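Local coordinates for glycosyl hydrolase, family 38 (Enterococcus faecalis, PDB 5KBP), which probably hydrolyses alpha-mannosidic linkages in carbohydrates and probably binds a metal ion, at residues V121-Y125 with F263-L267; I185-L189 with Y266-Q271. All coordinates share one frame. Residue numbers count along the deposited sequence, not the author numbering.

Contact 1 of 2, residues V121-Y125 with F263-L267; sequences VQLGY and FDDYL
Leu123 lays its CD2 methyl over one face of the Phe263 ring, a CH-pi contact with CD2 3.8 Å from the ring centroid and 22° off the normal; the closest ring atom, Phe263 CD1, is 3.5 Å from Leu123 CD2. This is helix-on-sheet packing in the N-terminal alpha/beta domain of the GH38 fold: residues 263-267 open helix 263-270, which lies against the sheet edged by strand 124-126. Segment 121-125 begins as loop, with an inverse gamma turn centred on Gln122 (phi/psi -84/62) and a weak Leu123 N to Val121 O hydrogen bond of 2.8 Å, and runs extended into the strand by Gly124 and Tyr125. The turn leaves the polar Gln122 side chain at the surface, whereas the CA-to-CB bonds of Val121 and Leu123 both point toward the helix. In the helix, Leu267 N bonds Phe263 O at 2.9 Å, so Phe263 and Leu267 stand one turn apart on the same face, both with chi1 near m. Branched Leu123 (t, p) spans both: its CD1 lies 3.8 Å from Leu267 CD1. Phe263 and Tyr125 meet obliquely, centroids 5.9 Å apart and planes at 68°, and His53 also packs edge-to-face with Phe263. No hydrogen bond joins the segments; the fit is almost wholly apolar, burying 300 Å². Asp264 suits the border, where its charged carboxylate can remain partly solvated and makes a long, weak ion pair with Lys85. The backbones come nearest at Val121 and Asp264, 6.7 Å between CA atoms, and there Val121 CG1 rests 3.9 Å from Asp264 OD1.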
# COMPACT_ATOMS: atom_id res chain seq x y z
N VAL A 121 -21.10 10.97 20.19
CA VAL A 121 -20.90 11.08 21.63
C VAL A 121 -20.10 12.35 21.89
O VAL A 121 -18.98 12.51 21.38
CB VAL A 121 -20.18 9.84 22.18
CG1 VAL A 121 -19.80 10.06 23.64
CG2 VAL A 121 -21.07 8.62 22.03
N GLN A 122 -20.67 13.26 22.67
CA GLN A 122 -20.06 14.57 22.88
C GLN A 122 -19.00 14.50 23.99
O GLN A 122 -19.10 15.15 25.04
CB GLN A 122 -21.13 15.61 23.19
CG GLN A 122 -22.10 15.83 22.03
CD GLN A 122 -23.07 16.97 22.29
OE1 GLN A 122 -22.88 18.08 21.80
NE2 GLN A 122 -24.12 16.69 23.05
N LEU A 123 -17.98 13.70 23.74
CA LEU A 123 -16.89 13.50 24.68
C LEU A 123 -15.58 13.36 23.92
O LEU A 123 -15.46 12.50 23.04
CB LEU A 123 -17.13 12.25 25.54
CG LEU A 123 -15.96 11.83 26.44
CD1 LEU A 123 -15.75 12.84 27.56
CD2 LEU A 123 -16.19 10.43 27.00
N GLY A 124 -14.61 14.21 24.24
CA GLY A 124 -13.26 14.02 23.73
C GLY A 124 -12.68 12.72 24.25
O GLY A 124 -12.62 12.51 25.46
N TYR A 125 -12.25 11.84 23.35
CA TYR A 125 -11.85 10.49 23.71
C TYR A 125 -10.35 10.34 23.44
O TYR A 125 -9.93 10.19 22.30
CB TYR A 125 -12.67 9.47 22.92
CG TYR A 125 -12.77 8.10 23.56
CD1 TYR A 125 -13.39 7.94 24.79
CD2 TYR A 125 -12.29 6.97 22.91
CE1 TYR A 125 -13.49 6.69 25.38
CE2 TYR A 125 -12.39 5.72 23.49
CZ TYR A 125 -12.99 5.58 24.72
OH TYR A 125 -13.10 4.34 25.30
N PHE A 263 -21.44 6.92 28.07
CA PHE A 263 -20.76 8.15 28.46
C PHE A 263 -21.70 9.34 28.52
O PHE A 263 -21.49 10.25 29.34
CB PHE A 263 -19.60 8.42 27.51
CG PHE A 263 -18.35 7.68 27.85
CD1 PHE A 263 -17.68 7.94 29.04
CD2 PHE A 263 -17.83 6.72 27.00
CE1 PHE A 263 -16.53 7.26 29.37
CE2 PHE A 263 -16.68 6.04 27.32
CZ PHE A 263 -16.02 6.31 28.51
N ASP A 264 -22.72 9.38 27.67
CA ASP A 264 -23.67 10.49 27.69
C ASP A 264 -24.43 10.54 29.01
O ASP A 264 -24.57 11.61 29.62
CB ASP A 264 -24.64 10.38 26.52
CG ASP A 264 -23.96 10.60 25.18
OD1 ASP A 264 -23.12 11.51 25.09
OD2 ASP A 264 -24.27 9.85 24.23
N ASP A 265 -24.92 9.39 29.48
CA ASP A 265 -25.66 9.36 30.73
C ASP A 265 -24.75 9.58 31.93
O ASP A 265 -25.14 10.26 32.89
CB ASP A 265 -26.41 8.03 30.86
CG ASP A 265 -27.57 7.92 29.90
OD1 ASP A 265 -28.02 8.96 29.38
OD2 ASP A 265 -28.05 6.78 29.66
N TYR A 266 -23.55 9.00 31.91
CA TYR A 266 -22.63 9.17 33.03
C TYR A 266 -22.20 10.63 33.18
O TYR A 266 -22.21 11.18 34.29
CB TYR A 266 -21.41 8.27 32.87
CG TYR A 266 -20.39 8.43 33.97
CD1 TYR A 266 -20.64 7.95 35.25
CD2 TYR A 266 -19.18 9.08 33.74
CE1 TYR A 266 -19.71 8.09 36.27
CE2 TYR A 266 -18.24 9.23 34.75
CZ TYR A 266 -18.52 8.73 36.01
OH TYR A 266 -17.59 8.88 37.03
N LEU A 267 -21.82 11.27 32.07
CA LEU A 267 -21.35 12.65 32.13
C LEU A 267 -22.43 13.58 32.68
O LEU A 267 -22.13 14.50 33.45
CB LEU A 267 -20.91 13.11 30.74
CG LEU A 267 -19.55 12.61 30.26
CD1 LEU A 267 -19.34 12.95 28.79
CD2 LEU A 267 -18.44 13.19 31.12

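Contact 2 of 2, residues I185-L189 with Y266-Q271; sequences IFGLL and YLKAVQ
Strand 185-189, in the mixed sheet of the GH38 N-terminal alpha/beta domain, is covered on one face by helix 263-270. The short axes of 185-189 and 266-270 pass 11.2 Å apart at 108°. CA atoms are nearest for Phe186 with Gln271 (8.3 Å) and Leu188 with Leu267 (8.7 Å). Extended backbone turns Phe186 and Leu188, both chi1 t, toward the helix, while Gly187 between them has no side chain. Apolar contacts centre on Leu267, whose CD2 sits 3.8 Å from Phe186 CE2, at the ring edge, and 4.3 Å from Leu188 CD2; Val270 CG1 adds a contact 4.2 Å from Phe186 CZ. Leu188 CD1 meets the edge of the Tyr266 ring at CE2, 3.8 Å away, and the Tyr266 OH hydrogen-bonds His226 O. The CH-pi contact uses the CG methylene of Gln271, whose amide makes a weak bond from NE2 to Leu267 O: Gln271 CG stands 3.6 Å from the Phe186 ring centroid, 6° off its normal.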
# COMPACT_ATOMS: atom_id res chain seq x y z
N ILE A 185 -12.66 22.91 30.29
CA ILE A 185 -13.55 21.80 30.01
C ILE A 185 -13.54 20.86 31.21
O ILE A 185 -12.72 20.98 32.12
CB ILE A 185 -13.17 21.04 28.73
CG1 ILE A 185 -11.79 20.39 28.88
CG2 ILE A 185 -13.19 21.97 27.53
CD1 ILE A 185 -11.43 19.44 27.77
N PHE A 186 -14.48 19.92 31.21
CA PHE A 186 -14.56 18.90 32.24
C PHE A 186 -13.67 17.72 31.86
O PHE A 186 -13.79 17.18 30.75
CB PHE A 186 -16.00 18.43 32.45
CG PHE A 186 -16.13 17.29 33.41
CD1 PHE A 186 -15.95 17.48 34.77
CD2 PHE A 186 -16.44 16.02 32.96
CE1 PHE A 186 -16.06 16.43 35.66
CE2 PHE A 186 -16.56 14.96 33.84
CZ PHE A 186 -16.37 15.17 35.19
N GLY A 187 -12.79 17.32 32.77
CA GLY A 187 -11.85 16.23 32.53
C GLY A 187 -12.27 14.98 33.28
O GLY A 187 -12.50 15.02 34.49
N LEU A 188 -12.35 13.87 32.54
CA LEU A 188 -12.68 12.57 33.09
C LEU A 188 -11.46 11.67 32.95
O LEU A 188 -11.10 11.27 31.84
CB LEU A 188 -13.90 11.96 32.39
CG LEU A 188 -14.40 10.61 32.91
CD1 LEU A 188 -14.77 10.71 34.39
CD2 LEU A 188 -15.59 10.12 32.09
N LEU A 189 -10.82 11.36 34.07
CA LEU A 189 -9.59 10.58 34.08
C LEU A 189 -9.90 9.11 34.35
O LEU A 189 -10.65 8.79 35.28
CB LEU A 189 -8.62 11.10 35.13
CG LEU A 189 -7.40 10.22 35.42
CD1 LEU A 189 -6.47 10.16 34.22
CD2 LEU A 189 -6.66 10.70 36.66
N TYR A 266 -23.55 9.00 31.91
CA TYR A 266 -22.63 9.17 33.03
C TYR A 266 -22.20 10.63 33.18
O TYR A 266 -22.21 11.18 34.29
CB TYR A 266 -21.41 8.27 32.87
CG TYR A 266 -20.39 8.43 33.97
CD1 TYR A 266 -20.64 7.95 35.25
CD2 TYR A 266 -19.18 9.08 33.74
CE1 TYR A 266 -19.71 8.09 36.27
CE2 TYR A 266 -18.24 9.23 34.75
CZ TYR A 266 -18.52 8.73 36.01
OH TYR A 266 -17.59 8.88 37.03
N LEU A 267 -21.82 11.27 32.07
CA LEU A 267 -21.35 12.65 32.13
C LEU A 267 -22.43 13.58 32.68
O LEU A 267 -22.13 14.50 33.45
CB LEU A 267 -20.91 13.11 30.74
CG LEU A 267 -19.55 12.61 30.26
CD1 LEU A 267 -19.34 12.95 28.79
CD2 LEU A 267 -18.44 13.19 31.12
N LYS A 268 -23.69 13.36 32.30
CA LYS A 268 -24.77 14.18 32.82
C LYS A 268 -24.94 13.99 34.32
O LYS A 268 -25.21 14.95 35.05
CB LYS A 268 -26.07 13.85 32.09
CG LYS A 268 -27.30 14.57 32.64
CD LYS A 268 -28.58 13.94 32.12
CE LYS A 268 -29.80 14.46 32.85
NZ LYS A 268 -31.01 13.65 32.56
N ALA A 269 -24.76 12.76 34.80
CA ALA A 269 -25.00 12.47 36.21
C ALA A 269 -23.85 12.92 37.10
O ALA A 269 -24.08 13.46 38.19
CB ALA A 269 -25.25 10.97 36.40
N VAL A 270 -22.60 12.72 36.66
CA VAL A 270 -21.46 13.00 37.53
C VAL A 270 -21.24 14.51 37.65
O VAL A 270 -20.88 15.00 38.73
CB VAL A 270 -20.20 12.27 37.03
CG1 VAL A 270 -19.81 12.74 35.64
CG2 VAL A 270 -19.05 12.45 38.00
N GLN A 271 -21.45 15.25 36.57
CA GLN A 271 -21.23 16.69 36.59
C GLN A 271 -22.34 17.46 37.30
O GLN A 271 -22.18 18.65 37.56
CB GLN A 271 -21.09 17.22 35.16
CG GLN A 271 -19.87 16.68 34.42
CD GLN A 271 -19.83 17.12 32.97
OE1 GLN A 271 -19.59 18.29 32.66
NE2 GLN A 271 -20.07 16.18 32.06

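Both contacts come from one helix, 263-270, lying across one sheet: contact 1 joins its first turn to the edge strand 124-126 and the loop leading into it, and contact 2 its second turn to strand 184-189, with strand 147-150 between the two strands; they overlap at Tyr266 and Leu267. Their centres are about 8 Å apart. Leu267 bridges them, reaching Leu123 with CD1 and Phe186 with CD2, while Phe263 CE1 touches Leu188 CD2 at 4.1 Å, so the apolar patches form one continuous layer. Neither lines the calcium site: the side chain of Tyr266 is about 12 Å from that of Tyr256, a Ca(2+) ligand seen for this protein, though no ion is bound to this chain.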